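PDB 4WO7: foldase protein PrsA from Bacillus subtilis, which assists the folding of secreted proteins after they cross the membrane and has peptidyl-prolyl cis-trans isomerase activity. Local coordinates for residues A[27-32]-A[251-256]; A[40-45]-A[236-241]; A[63-66]-A[71-74]; A[106-111]-A[225-230]. All blocks are in the same frame, centred on the assembly; numbering follows the deposited sequence.

All four contacts join helical or loop parts of the chain, and none involves the strands of the four-stranded PPIase sheet. Contacts 1 and 2 share helix 21-49. Their centres are 18 Å apart, their nearest atoms about 8 Å, and both reach the second subunit. Contact 2 continues toward contact 4 through the successive helices 231-244 and 216-228; nearest atoms there are about 7 Å apart. Contact 4 lies where the chain enters and leaves the PPIase sheet. Contact 3 joins the consecutive helices 54-67 and 71-78. It lies across the chain's centre from contact 4, with nearest atoms about 9 Å apart.

Contact 1: residues A[27-32]-A[251-256]; sequences NMKKTA and DKDLKD
Lys29 NZ is gripped by two carboxylates at once. It makes salt bridges to Asp251 OD2 at 3.0 Å and to Asp253 OD2, also at 3.0 Å. A further bond from Lys29 NZ to Asp251 OD1 is weak. The two acids receive the ammonium group differently. Asp251 OD2 is met on its syn side, 22° out of the carboxylate plane, while Asp253 OD2 is met from above its plane. The side chains of Lys29 and Asp251 meet head-on; that of Asp253 comes in across the lysine. This salt-bridge network ties helix 21-49 to the loop that follows strand 248-249, near the C-terminal end of the chain. The second subunit lies alongside: Asp251 forms backbone hydrogen bonds with it, and Ala32 packs on its Ala32. Within the loop, Asp251 OD1 also receives weak bonds from the backbone N of Asp253 and of Leu254, consistent with a compact turn that brings both acids to the ammonium group. The lysine chain is bent at chi3 (107°) on its way to them. Its aliphatic part runs past Leu254, with Lys29 CG 4.0 Å from Leu254 CD1. The leucine is buried, beside the lysine's methylenes.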
loop_
_atom_site.group_PDB
_atom_site.type_symbol
_atom_site.label_atom_id
_atom_site.label_comp_id
_atom_site.label_asym_id
_atom_site.label_seq_id
_atom_site.Cartn_x
_atom_site.Cartn_y
_atom_site.Cartn_z
ATOM N N ASN A 27 -7.670 -21.509 -5.245
ATOM C CA ASN A 27 -7.736 -20.277 -4.464
ATOM C C ASN A 27 -6.705 -19.264 -4.912
ATOM O O ASN A 27 -6.931 -18.060 -4.815
ATOM C CB ASN A 27 -7.553 -20.578 -2.979
ATOM C CG ASN A 27 -8.781 -21.203 -2.365
ATOM O OD1 ASN A 27 -9.678 -20.501 -1.898
ATOM N ND2 ASN A 27 -8.844 -22.531 -2.387
HETATM N N MSE A 28 -5.575 -19.750 -5.405
HETATM C CA MSE A 28 -4.556 -18.870 -5.958
HETATM C C MSE A 28 -5.092 -18.154 -7.182
HETATM O O MSE A 28 -4.772 -16.992 -7.433
HETATM C CB MSE A 28 -3.306 -19.665 -6.323
HETATM C CG MSE A 28 -2.485 -20.023 -5.117
HETATM SE SE MSE A 28 -0.712 -20.715 -5.539
HETATM C CE MSE A 28 0.037 -19.040 -5.098
ATOM N N LYS A 29 -5.929 -18.858 -7.932
ATOM C CA LYS A 29 -6.393 -18.361 -9.216
ATOM C C LYS A 29 -7.395 -17.222 -9.036
ATOM O O LYS A 29 -7.430 -16.283 -9.834
ATOM C CB LYS A 29 -7.022 -19.487 -10.026
ATOM C CG LYS A 29 -7.130 -19.159 -11.497
ATOM C CD LYS A 29 -7.441 -20.390 -12.315
ATOM C CE LYS A 29 -8.874 -20.345 -12.800
ATOM N NZ LYS A 29 -9.297 -21.617 -13.437
ATOM N N LYS A 30 -8.216 -17.318 -7.993
ATOM C CA LYS A 30 -9.244 -16.318 -7.729
ATOM C C LYS A 30 -8.534 -15.052 -7.268
ATOM O O LYS A 30 -8.984 -13.931 -7.508
ATOM C CB LYS A 30 -10.216 -16.785 -6.646
ATOM C CG LYS A 30 -11.074 -17.983 -7.009
ATOM C CD LYS A 30 -11.651 -18.602 -5.755
ATOM C CE LYS A 30 -12.419 -19.873 -6.038
ATOM N NZ LYS A 30 -12.653 -20.617 -4.768
ATOM N N THR A 31 -7.402 -15.269 -6.604
ATOM C CA THR A 31 -6.616 -14.210 -5.986
ATOM C C THR A 31 -5.583 -13.581 -6.902
ATOM O O THR A 31 -5.571 -12.363 -7.073
ATOM C CB THR A 31 -5.858 -14.762 -4.748
ATOM O OG1 THR A 31 -6.802 -15.220 -3.772
ATOM C CG2 THR A 31 -4.982 -13.698 -4.107
ATOM N N ALA A 32 -4.732 -14.410 -7.493
ATOM C CA ALA A 32 -3.545 -13.926 -8.186
ATOM C C ALA A 32 -3.506 -14.363 -9.643
ATOM O O ALA A 32 -2.573 -14.021 -10.368
ATOM C CB ALA A 32 -2.306 -14.402 -7.458
ATOM N N ASP A 251 -9.272 -20.295 -20.528
ATOM C CA ASP A 251 -9.868 -20.516 -19.218
ATOM C C ASP A 251 -10.973 -19.491 -18.991
ATOM O O ASP A 251 -10.711 -18.290 -18.979
ATOM C CB ASP A 251 -8.793 -20.419 -18.128
ATOM C CG ASP A 251 -9.298 -20.838 -16.760
ATOM O OD1 ASP A 251 -9.889 -19.991 -16.059
ATOM O OD2 ASP A 251 -9.090 -22.011 -16.380
ATOM N N LYS A 252 -12.201 -19.962 -18.787
ATOM C CA LYS A 252 -13.338 -19.053 -18.645
ATOM C C LYS A 252 -13.212 -18.129 -17.440
ATOM O O LYS A 252 -13.607 -16.965 -17.511
ATOM C CB LYS A 252 -14.676 -19.796 -18.557
ATOM C CG LYS A 252 -15.121 -20.469 -19.849
ATOM C CD LYS A 252 -16.471 -21.169 -19.681
ATOM C CE LYS A 252 -17.575 -20.123 -19.486
ATOM N NZ LYS A 252 -18.951 -20.677 -19.387
ATOM N N ASP A 253 -12.673 -18.644 -16.338
ATOM C CA ASP A 253 -12.616 -17.877 -15.100
ATOM C C ASP A 253 -11.753 -16.640 -15.268
ATOM O O ASP A 253 -12.006 -15.618 -14.632
ATOM C CB ASP A 253 -12.046 -18.717 -13.956
ATOM C CG ASP A 253 -12.727 -20.059 -13.819
ATOM O OD1 ASP A 253 -13.828 -20.112 -13.233
ATOM O OD2 ASP A 253 -12.151 -21.064 -14.288
ATOM N N LEU A 254 -10.744 -16.730 -16.132
ATOM C CA LEU A 254 -9.795 -15.637 -16.295
ATOM C C LEU A 254 -9.952 -14.926 -17.626
ATOM O O LEU A 254 -9.106 -14.106 -17.995
ATOM C CB LEU A 254 -8.361 -16.146 -16.189
ATOM C CG LEU A 254 -7.946 -16.782 -14.871
ATOM C CD1 LEU A 254 -6.638 -17.510 -15.087
ATOM C CD2 LEU A 254 -7.826 -15.719 -13.796
ATOM N N LYS A 255 -11.012 -15.237 -18.366
ATOM C CA LYS A 255 -11.224 -14.538 -19.623
ATOM C C LYS A 255 -11.362 -13.062 -19.296
ATOM O O LYS A 255 -11.554 -12.687 -18.139
ATOM C CB LYS A 255 -12.451 -15.036 -20.391
ATOM C CG LYS A 255 -12.181 -16.299 -21.182
ATOM C CD LYS A 255 -13.414 -16.804 -21.899
ATOM C CE LYS A 255 -13.063 -18.008 -22.752
ATOM N NZ LYS A 255 -14.247 -18.645 -23.384
ATOM N N ASP A 256 -11.245 -12.233 -20.318
ATOM C CA ASP A 256 -11.341 -10.789 -20.168
ATOM C C ASP A 256 -10.174 -10.222 -19.359
ATOM O O ASP A 256 -10.208 -9.063 -18.935
ATOM C CB ASP A 256 -12.661 -10.420 -19.485
ATOM C CG ASP A 256 -13.856 -11.101 -20.123
ATOM O OD1 ASP A 256 -14.177 -10.785 -21.286
ATOM O OD2 ASP A 256 -14.464 -11.969 -19.459
#

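Contact 2: residues A[40-45]-A[236-241]; sequences LVQEKV and EAVQKV
Gln42 reaches over to Val238, its side chain lying transverse to the valine. Its CG lies beside the backbone N (chi1 -74°) and the chain is extended beyond it, which carries the amide over to the other helix. Val238 CG1 is the methyl that meets it. It lies 3.4 Å from Gln42 CD and touches both OE1 and NE2 of the same amide. The polar ends are used outside the two segments: OE1 is hydrogen-bonded to Tyr90 OH of helix 81-101, and NE2 to Gln235 OE1. Gln239 OE1 stands 4.0 Å from Gln42 NE2, with the amide planes 56° apart, and no bond forms. A leucine here would probably leave Tyr90 and Gln235 without their amide partner in a buried place. The axes of 40-45 and 236-241 pass 10.9 Å apart at 69°; these segments are parts of helices 21-49 and 231-244. The first helix comes from the N-terminal part of the chain and the second comes late in it, with helix 81-101 beside both. One turn further along, Val45 continues the contact by apolar packing. Its CG1 meets Val241 CG1 at 4.2 Å. Val45 also touches Met242 and Ile247, and it packs on Thr14 of the second subunit.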
loop_
_atom_site.group_PDB
_atom_site.type_symbol
_atom_site.label_atom_id
_atom_site.label_comp_id
_atom_site.label_asym_id
_atom_site.label_seq_id
_atom_site.Cartn_x
_atom_site.Cartn_y
_atom_site.Cartn_z
ATOM N N LEU A 40 2.967 -13.473 -17.251
ATOM C CA LEU A 40 3.410 -14.598 -18.070
ATOM C C LEU A 40 3.262 -14.335 -19.561
ATOM O O LEU A 40 4.163 -14.588 -20.360
ATOM C CB LEU A 40 2.619 -15.858 -17.709
ATOM C CG LEU A 40 2.912 -16.506 -16.359
ATOM C CD1 LEU A 40 1.897 -17.609 -16.072
ATOM C CD2 LEU A 40 4.334 -17.059 -16.329
ATOM N N VAL A 41 2.100 -13.816 -19.921
ATOM C CA VAL A 41 1.780 -13.527 -21.304
ATOM C C VAL A 41 2.628 -12.362 -21.825
ATOM O O VAL A 41 3.165 -12.423 -22.933
ATOM C CB VAL A 41 0.274 -13.246 -21.440
ATOM C CG1 VAL A 41 -0.064 -12.605 -22.767
ATOM C CG2 VAL A 41 -0.510 -14.537 -21.243
ATOM N N GLN A 42 2.741 -11.303 -21.031
ATOM C CA GLN A 42 3.546 -10.152 -21.434
ATOM C C GLN A 42 5.036 -10.473 -21.599
ATOM O O GLN A 42 5.679 -10.006 -22.540
ATOM C CB GLN A 42 3.391 -9.011 -20.428
ATOM C CG GLN A 42 2.057 -8.296 -20.516
ATOM C CD GLN A 42 1.921 -7.169 -19.514
ATOM O OE1 GLN A 42 2.866 -6.852 -18.784
ATOM N NE2 GLN A 42 0.742 -6.553 -19.474
ATOM N N GLU A 43 5.590 -11.275 -20.698
ATOM C CA GLU A 43 7.004 -11.612 -20.809
ATOM C C GLU A 43 7.266 -12.551 -21.979
ATOM O O GLU A 43 8.369 -12.574 -22.514
ATOM C CB GLU A 43 7.537 -12.207 -19.504
ATOM C CG GLU A 43 7.135 -13.639 -19.201
ATOM C CD GLU A 43 7.527 -14.051 -17.786
ATOM O OE1 GLU A 43 7.960 -13.176 -17.004
ATOM O OE2 GLU A 43 7.403 -15.249 -17.453
ATOM N N LYS A 44 6.257 -13.317 -22.382
ATOM C CA LYS A 44 6.388 -14.148 -23.578
ATOM C C LYS A 44 6.344 -13.315 -24.842
ATOM O O LYS A 44 7.198 -13.447 -25.719
ATOM C CB LYS A 44 5.281 -15.191 -23.661
ATOM C CG LYS A 44 5.546 -16.470 -22.923
ATOM C CD LYS A 44 4.531 -17.513 -23.347
ATOM C CE LYS A 44 4.872 -18.865 -22.774
ATOM N NZ LYS A 44 4.738 -18.867 -21.296
ATOM N N VAL A 45 5.335 -12.458 -24.933
ATOM C CA VAL A 45 5.138 -11.654 -26.127
ATOM C C VAL A 45 6.307 -10.696 -26.283
ATOM O O VAL A 45 6.894 -10.605 -27.361
ATOM C CB VAL A 45 3.786 -10.904 -26.087
ATOM C CG1 VAL A 45 3.707 -9.815 -27.153
ATOM C CG2 VAL A 45 2.643 -11.902 -26.251
ATOM N N GLU A 236 0.278 1.017 -19.848
ATOM C CA GLU A 236 -0.496 1.619 -20.921
ATOM C C GLU A 236 0.224 1.350 -22.240
ATOM O O GLU A 236 -0.405 1.032 -23.249
ATOM C CB GLU A 236 -0.687 3.120 -20.672
ATOM C CG GLU A 236 -1.589 3.821 -21.684
ATOM C CD GLU A 236 -1.709 5.314 -21.434
ATOM O OE1 GLU A 236 -1.360 5.767 -20.321
ATOM O OE2 GLU A 236 -2.173 6.036 -22.344
ATOM N N ALA A 237 1.548 1.472 -22.226
ATOM C CA ALA A 237 2.345 1.195 -23.415
ATOM C C ALA A 237 2.384 -0.291 -23.761
ATOM O O ALA A 237 2.224 -0.667 -24.924
ATOM C CB ALA A 237 3.762 1.708 -23.229
ATOM N N VAL A 238 2.595 -1.129 -22.750
ATOM C CA VAL A 238 2.701 -2.571 -22.949
ATOM C C VAL A 238 1.393 -3.130 -23.503
ATOM O O VAL A 238 1.400 -4.031 -24.340
ATOM C CB VAL A 238 3.070 -3.291 -21.632
ATOM C CG1 VAL A 238 2.989 -4.813 -21.790
ATOM C CG2 VAL A 238 4.475 -2.906 -21.207
ATOM N N GLN A 239 0.273 -2.582 -23.041
ATOM C CA GLN A 239 -1.038 -3.086 -23.435
ATOM C C GLN A 239 -1.310 -2.856 -24.921
ATOM O O GLN A 239 -2.081 -3.592 -25.541
ATOM C CB GLN A 239 -2.133 -2.430 -22.588
ATOM C CG GLN A 239 -3.448 -3.180 -22.564
ATOM C CD GLN A 239 -3.313 -4.600 -22.053
ATOM O OE1 GLN A 239 -2.319 -4.952 -21.416
ATOM N NE2 GLN A 239 -4.317 -5.424 -22.329
ATOM N N LYS A 240 -0.693 -1.827 -25.492
ATOM C CA LYS A 240 -0.791 -1.610 -26.932
ATOM C C LYS A 240 -0.149 -2.748 -27.704
ATOM O O LYS A 240 -0.629 -3.149 -28.766
ATOM C CB LYS A 240 -0.122 -0.308 -27.337
ATOM C CG LYS A 240 -0.862 0.930 -26.944
ATOM C CD LYS A 240 -0.154 2.110 -27.549
ATOM C CE LYS A 240 -0.836 3.415 -27.253
ATOM N NZ LYS A 240 -0.060 4.494 -27.905
ATOM N N VAL A 241 0.951 -3.258 -27.165
ATOM C CA VAL A 241 1.672 -4.340 -27.809
ATOM C C VAL A 241 0.834 -5.601 -27.696
ATOM O O VAL A 241 0.775 -6.400 -28.629
ATOM C CB VAL A 241 3.057 -4.578 -27.169
ATOM C CG1 VAL A 241 3.797 -5.680 -27.902
ATOM C CG2 VAL A 241 3.885 -3.307 -27.184
#

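Contact 3: residues A[63-66]-A[71-74]; sequences EYKT and QYTA
Tyr72 lays its ring against the root of the Lys65 side chain. From its CB, which points toward the other helix, the ring is set with CG anti to the backbone N (chi1 -173°). Tyr72 CG comes first, 4.1 Å from Lys65 CG. The next atom out, Tyr72 CD2, makes the closest approach of the pair: Lys65 CA is 3.6 Å away. Tyr72 CD2 is also 4.4 Å from the backbone oxygen of Tyr64, which approaches obliquely. Further along, Tyr72 CE2 meets Lys65 CB at 3.9 Å. Helix 54-67 ends one residue past the first segment. The contact joins two consecutive helices, 54-67 and 71-78, across the short link between them, at the surface. The ring works mainly through one face. Lys65 CG stands over it as a CH-pi contact, 4.2 Å from the centroid and 16° off the ring normal, offset toward the rim. The two side chains cross at about a right angle. Lys65 turns its own CG anti to the backbone N (chi1 -171°), and this brings the CG methylene over the ring, beside CB. Past CG the lysine chain bends at chi3, and its charged end leads away from the tyrosine. No hydrogen bond links the two segments. Helix 54-67 has its own tie to helix 81-101, where Tyr64 OH makes a weak hydrogen bond with Glu91. Next to the link, Gln71 NE2 is hydrogen-bonded to Gly69 O.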
loop_
_atom_site.group_PDB
_atom_site.type_symbol
_atom_site.label_atom_id
_atom_site.label_comp_id
_atom_site.label_asym_id
_atom_site.label_seq_id
_atom_site.Cartn_x
_atom_site.Cartn_y
_atom_site.Cartn_z
ATOM N N GLU A 63 22.171 -2.536 -10.161
ATOM C CA GLU A 63 21.508 -1.351 -9.636
ATOM C C GLU A 63 20.558 -1.733 -8.510
ATOM O O GLU A 63 20.303 -0.942 -7.603
ATOM C CB GLU A 63 20.761 -0.625 -10.759
ATOM C CG GLU A 63 21.689 0.025 -11.782
ATOM C CD GLU A 63 20.945 0.644 -12.951
ATOM O OE1 GLU A 63 19.724 0.877 -12.827
ATOM O OE2 GLU A 63 21.583 0.900 -13.994
ATOM N N TYR A 64 20.038 -2.954 -8.574
ATOM C CA TYR A 64 19.106 -3.440 -7.566
ATOM C C TYR A 64 19.765 -3.887 -6.265
ATOM O O TYR A 64 19.206 -3.675 -5.190
ATOM C CB TYR A 64 18.280 -4.589 -8.141
ATOM C CG TYR A 64 16.960 -4.127 -8.703
ATOM C CD1 TYR A 64 16.903 -3.195 -9.727
ATOM C CD2 TYR A 64 15.766 -4.607 -8.190
ATOM C CE1 TYR A 64 15.693 -2.763 -10.232
ATOM C CE2 TYR A 64 14.552 -4.182 -8.686
ATOM C CZ TYR A 64 14.520 -3.260 -9.708
ATOM O OH TYR A 64 13.310 -2.832 -10.205
ATOM N N LYS A 65 20.943 -4.496 -6.344
ATOM C CA LYS A 65 21.653 -4.879 -5.126
ATOM C C LYS A 65 22.077 -3.650 -4.322
ATOM O O LYS A 65 22.013 -3.652 -3.095
ATOM C CB LYS A 65 22.873 -5.750 -5.429
ATOM C CG LYS A 65 23.487 -6.341 -4.158
ATOM C CD LYS A 65 24.891 -6.879 -4.355
ATOM C CE LYS A 65 24.954 -7.938 -5.437
ATOM N NZ LYS A 65 26.327 -8.501 -5.533
ATOM N N THR A 66 22.543 -2.612 -5.006
ATOM C CA THR A 66 22.963 -1.403 -4.309
ATOM C C THR A 66 21.771 -0.731 -3.634
ATOM O O THR A 66 21.820 -0.406 -2.447
ATOM C CB THR A 66 23.621 -0.385 -5.250
ATOM O OG1 THR A 66 22.707 -0.042 -6.299
ATOM C CG2 THR A 66 24.898 -0.943 -5.852
ATOM N N GLN A 71 19.277 -7.015 2.440
ATOM C CA GLN A 71 17.957 -7.630 2.358
ATOM C C GLN A 71 17.892 -8.487 1.109
ATOM O O GLN A 71 17.051 -9.374 0.969
ATOM C CB GLN A 71 16.897 -6.540 2.331
ATOM C CG GLN A 71 16.930 -5.684 3.581
ATOM C CD GLN A 71 16.551 -4.249 3.305
ATOM O OE1 GLN A 71 15.397 -3.850 3.460
ATOM N NE2 GLN A 71 17.537 -3.458 2.891
ATOM N N TYR A 72 18.825 -8.204 0.213
ATOM C CA TYR A 72 18.947 -8.871 -1.061
ATOM C C TYR A 72 19.194 -10.367 -0.852
ATOM O O TYR A 72 18.578 -11.198 -1.518
ATOM C CB TYR A 72 20.088 -8.220 -1.845
ATOM C CG TYR A 72 20.252 -8.684 -3.266
ATOM C CD1 TYR A 72 20.891 -9.874 -3.573
ATOM C CD2 TYR A 72 19.782 -7.900 -4.312
ATOM C CE1 TYR A 72 21.040 -10.283 -4.885
ATOM C CE2 TYR A 72 19.925 -8.295 -5.622
ATOM C CZ TYR A 72 20.555 -9.488 -5.904
ATOM O OH TYR A 72 20.703 -9.891 -7.209
ATOM N N THR A 73 20.093 -10.701 0.074
ATOM C CA THR A 73 20.502 -12.093 0.287
ATOM C C THR A 73 19.348 -12.957 0.792
ATOM O O THR A 73 19.318 -14.167 0.559
ATOM C CB THR A 73 21.661 -12.197 1.314
ATOM O OG1 THR A 73 22.294 -13.478 1.213
ATOM C CG2 THR A 73 21.173 -11.982 2.751
ATOM N N ALA A 74 18.398 -12.333 1.482
ATOM C CA ALA A 74 17.222 -13.043 1.971
ATOM C C ALA A 74 16.340 -13.439 0.800
ATOM O O ALA A 74 15.861 -14.570 0.721
ATOM C CB ALA A 74 16.446 -12.185 2.963
#

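Contact 4: residues A[106-111]-A[225-230]; sequences DADIKE and EQKLND
The backbones of Asp108 and Lys227 stay well apart, with their CA atoms 10.6 Å from each other, so side chains alone bridge the gap. Lys227 spans most of it. Its chi1 of -74° sets CG opposite the carbonyl carbon, and the straight chain then carries NZ across. Lys227 NZ gives a hydrogen bond to Asp108 OD2 at 3.0 Å, and this is also the salt bridge of the contact. The ammonium comes from above the carboxylate plane, 58° out of it. The aspartate stands crosswise to the end of the lysine, and Lys227 CE is 4.0 Å from Asp108 OD2. On its way the lysine touches Ile102.

The bridge joins helix 106-113, which leads into the first strand of the PPIase sheet, to helix 216-228, which comes after the last. It thus ties the two connections of the PPIase domain to each other at the surface. Two other links join the same helices: a salt bridge from Asp106 to Lys216, and Ile109 packed on Leu219 and Lys220. Thr105 OG1 is hydrogen-bonded to the backbone N of Asp108, at the start of the helix. An asparagine in its place would probably leave the Lys227 ammonium without the Asp108 countercharge and weaken this tie between the helices. The ammonium of Lys227 should favour the ionised carboxylate of Asp108, and across these two segments the tie is a single charge pair at the surface.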
loop_
_atom_site.group_PDB
_atom_site.type_symbol
_atom_site.label_atom_id
_atom_site.label_comp_id
_atom_site.label_asym_id
_atom_site.label_seq_id
_atom_site.Cartn_x
_atom_site.Cartn_y
_atom_site.Cartn_z
ATOM N N ASP A 106 5.783 17.942 -27.779
ATOM C CA ASP A 106 6.425 19.198 -27.406
ATOM C C ASP A 106 5.596 19.933 -26.368
ATOM O O ASP A 106 6.112 20.780 -25.636
ATOM C CB ASP A 106 6.658 20.093 -28.622
ATOM C CG ASP A 106 7.668 19.507 -29.565
ATOM O OD1 ASP A 106 8.020 18.334 -29.336
ATOM O OD2 ASP A 106 8.183 20.234 -30.446
ATOM N N ALA A 107 4.307 19.612 -26.308
ATOM C CA ALA A 107 3.459 20.155 -25.266
ATOM C C ALA A 107 3.959 19.641 -23.929
ATOM O O ALA A 107 4.040 20.390 -22.963
ATOM C CB ALA A 107 2.003 19.763 -25.479
ATOM N N ASP A 108 4.320 18.363 -23.887
ATOM C CA ASP A 108 4.867 17.771 -22.673
ATOM C C ASP A 108 6.206 18.417 -22.292
ATOM O O ASP A 108 6.515 18.551 -21.107
ATOM C CB ASP A 108 5.039 16.260 -22.839
ATOM C CG ASP A 108 3.717 15.543 -23.073
ATOM O OD1 ASP A 108 2.668 16.080 -22.659
ATOM O OD2 ASP A 108 3.726 14.447 -23.676
ATOM N N ILE A 109 7.002 18.808 -23.288
ATOM C CA ILE A 109 8.324 19.372 -23.009
ATOM C C ILE A 109 8.225 20.813 -22.538
ATOM O O ILE A 109 8.884 21.203 -21.573
ATOM C CB ILE A 109 9.249 19.367 -24.247
ATOM C CG1 ILE A 109 9.354 17.977 -24.868
ATOM C CG2 ILE A 109 10.641 19.884 -23.873
ATOM C CD1 ILE A 109 9.958 17.995 -26.259
ATOM N N LYS A 110 7.401 21.603 -23.218
ATOM C CA LYS A 110 7.235 23.001 -22.850
ATOM C C LYS A 110 6.517 23.046 -21.513
ATOM O O LYS A 110 6.751 23.934 -20.698
ATOM C CB LYS A 110 6.461 23.779 -23.916
ATOM C CG LYS A 110 6.690 25.292 -23.846
ATOM C CD LYS A 110 6.085 26.023 -25.037
ATOM C CE LYS A 110 4.708 26.585 -24.718
ATOM N NZ LYS A 110 4.774 27.859 -23.943
ATOM N N GLU A 111 5.652 22.059 -21.300
ATOM C CA GLU A 111 4.943 21.892 -20.038
ATOM C C GLU A 111 5.886 21.554 -18.897
ATOM O O GLU A 111 5.617 21.889 -17.748
ATOM C CB GLU A 111 3.912 20.777 -20.153
ATOM C CG GLU A 111 3.204 20.454 -18.857
ATOM C CD GLU A 111 2.157 19.375 -19.028
ATOM O OE1 GLU A 111 1.505 19.017 -18.025
ATOM O OE2 GLU A 111 1.988 18.881 -20.164
ATOM N N GLU A 225 12.135 9.858 -19.063
ATOM C CA GLU A 225 12.594 9.098 -17.909
ATOM C C GLU A 225 11.547 9.154 -16.815
ATOM O O GLU A 225 11.400 8.220 -16.030
ATOM C CB GLU A 225 13.918 9.634 -17.373
ATOM C CG GLU A 225 14.616 8.635 -16.459
ATOM C CD GLU A 225 16.036 9.024 -16.118
ATOM O OE1 GLU A 225 16.604 9.885 -16.820
ATOM O OE2 GLU A 225 16.586 8.463 -15.146
ATOM N N GLN A 226 10.811 10.257 -16.780
ATOM C CA GLN A 226 9.763 10.443 -15.788
ATOM C C GLN A 226 8.555 9.559 -16.102
ATOM O O GLN A 226 7.930 9.001 -15.197
ATOM C CB GLN A 226 9.360 11.919 -15.707
ATOM C CG GLN A 226 8.401 12.215 -14.569
ATOM C CD GLN A 226 7.890 13.641 -14.578
ATOM O OE1 GLN A 226 7.782 14.272 -15.629
ATOM N NE2 GLN A 226 7.549 14.148 -13.399
ATOM N N LYS A 227 8.228 9.427 -17.382
ATOM C CA LYS A 227 7.102 8.599 -17.787
ATOM C C LYS A 227 7.455 7.126 -17.659
ATOM O O LYS A 227 6.573 6.276 -17.583
ATOM C CB LYS A 227 6.681 8.911 -19.223
ATOM C CG LYS A 227 5.938 10.227 -19.371
ATOM C CD LYS A 227 5.342 10.390 -20.763
ATOM C CE LYS A 227 4.567 11.696 -20.892
ATOM N NZ LYS A 227 3.936 11.850 -22.234
ATOM N N LEU A 228 8.751 6.829 -17.634
ATOM C CA LEU A 228 9.222 5.453 -17.501
ATOM C C LEU A 228 9.176 4.947 -16.057
ATOM O O LEU A 228 9.239 3.737 -15.824
ATOM C CB LEU A 228 10.640 5.329 -18.069
ATOM C CG LEU A 228 10.670 5.330 -19.601
ATOM C CD1 LEU A 228 12.083 5.532 -20.135
ATOM C CD2 LEU A 228 10.083 4.032 -20.150
ATOM N N ASN A 229 9.078 5.864 -15.096
ATOM C CA ASN A 229 8.989 5.487 -13.687
ATOM C C ASN A 229 7.557 5.572 -13.158
ATOM O O ASN A 229 7.323 5.446 -11.955
ATOM C CB ASN A 229 9.924 6.360 -12.851
ATOM C CG ASN A 229 11.386 6.105 -13.171
ATOM O OD1 ASN A 229 12.039 5.270 -12.547
ATOM N ND2 ASN A 229 11.908 6.827 -14.157
ATOM N N ASP A 230 6.609 5.791 -14.065
ATOM C CA ASP A 230 5.189 5.709 -13.746
ATOM C C ASP A 230 4.686 4.402 -14.344
ATOM O O ASP A 230 4.581 4.269 -15.563
ATOM C CB ASP A 230 4.416 6.905 -14.304
ATOM C CG ASP A 230 2.915 6.752 -14.146
ATOM O OD1 ASP A 230 2.483 6.144 -13.145
ATOM O OD2 ASP A 230 2.168 7.222 -15.032
#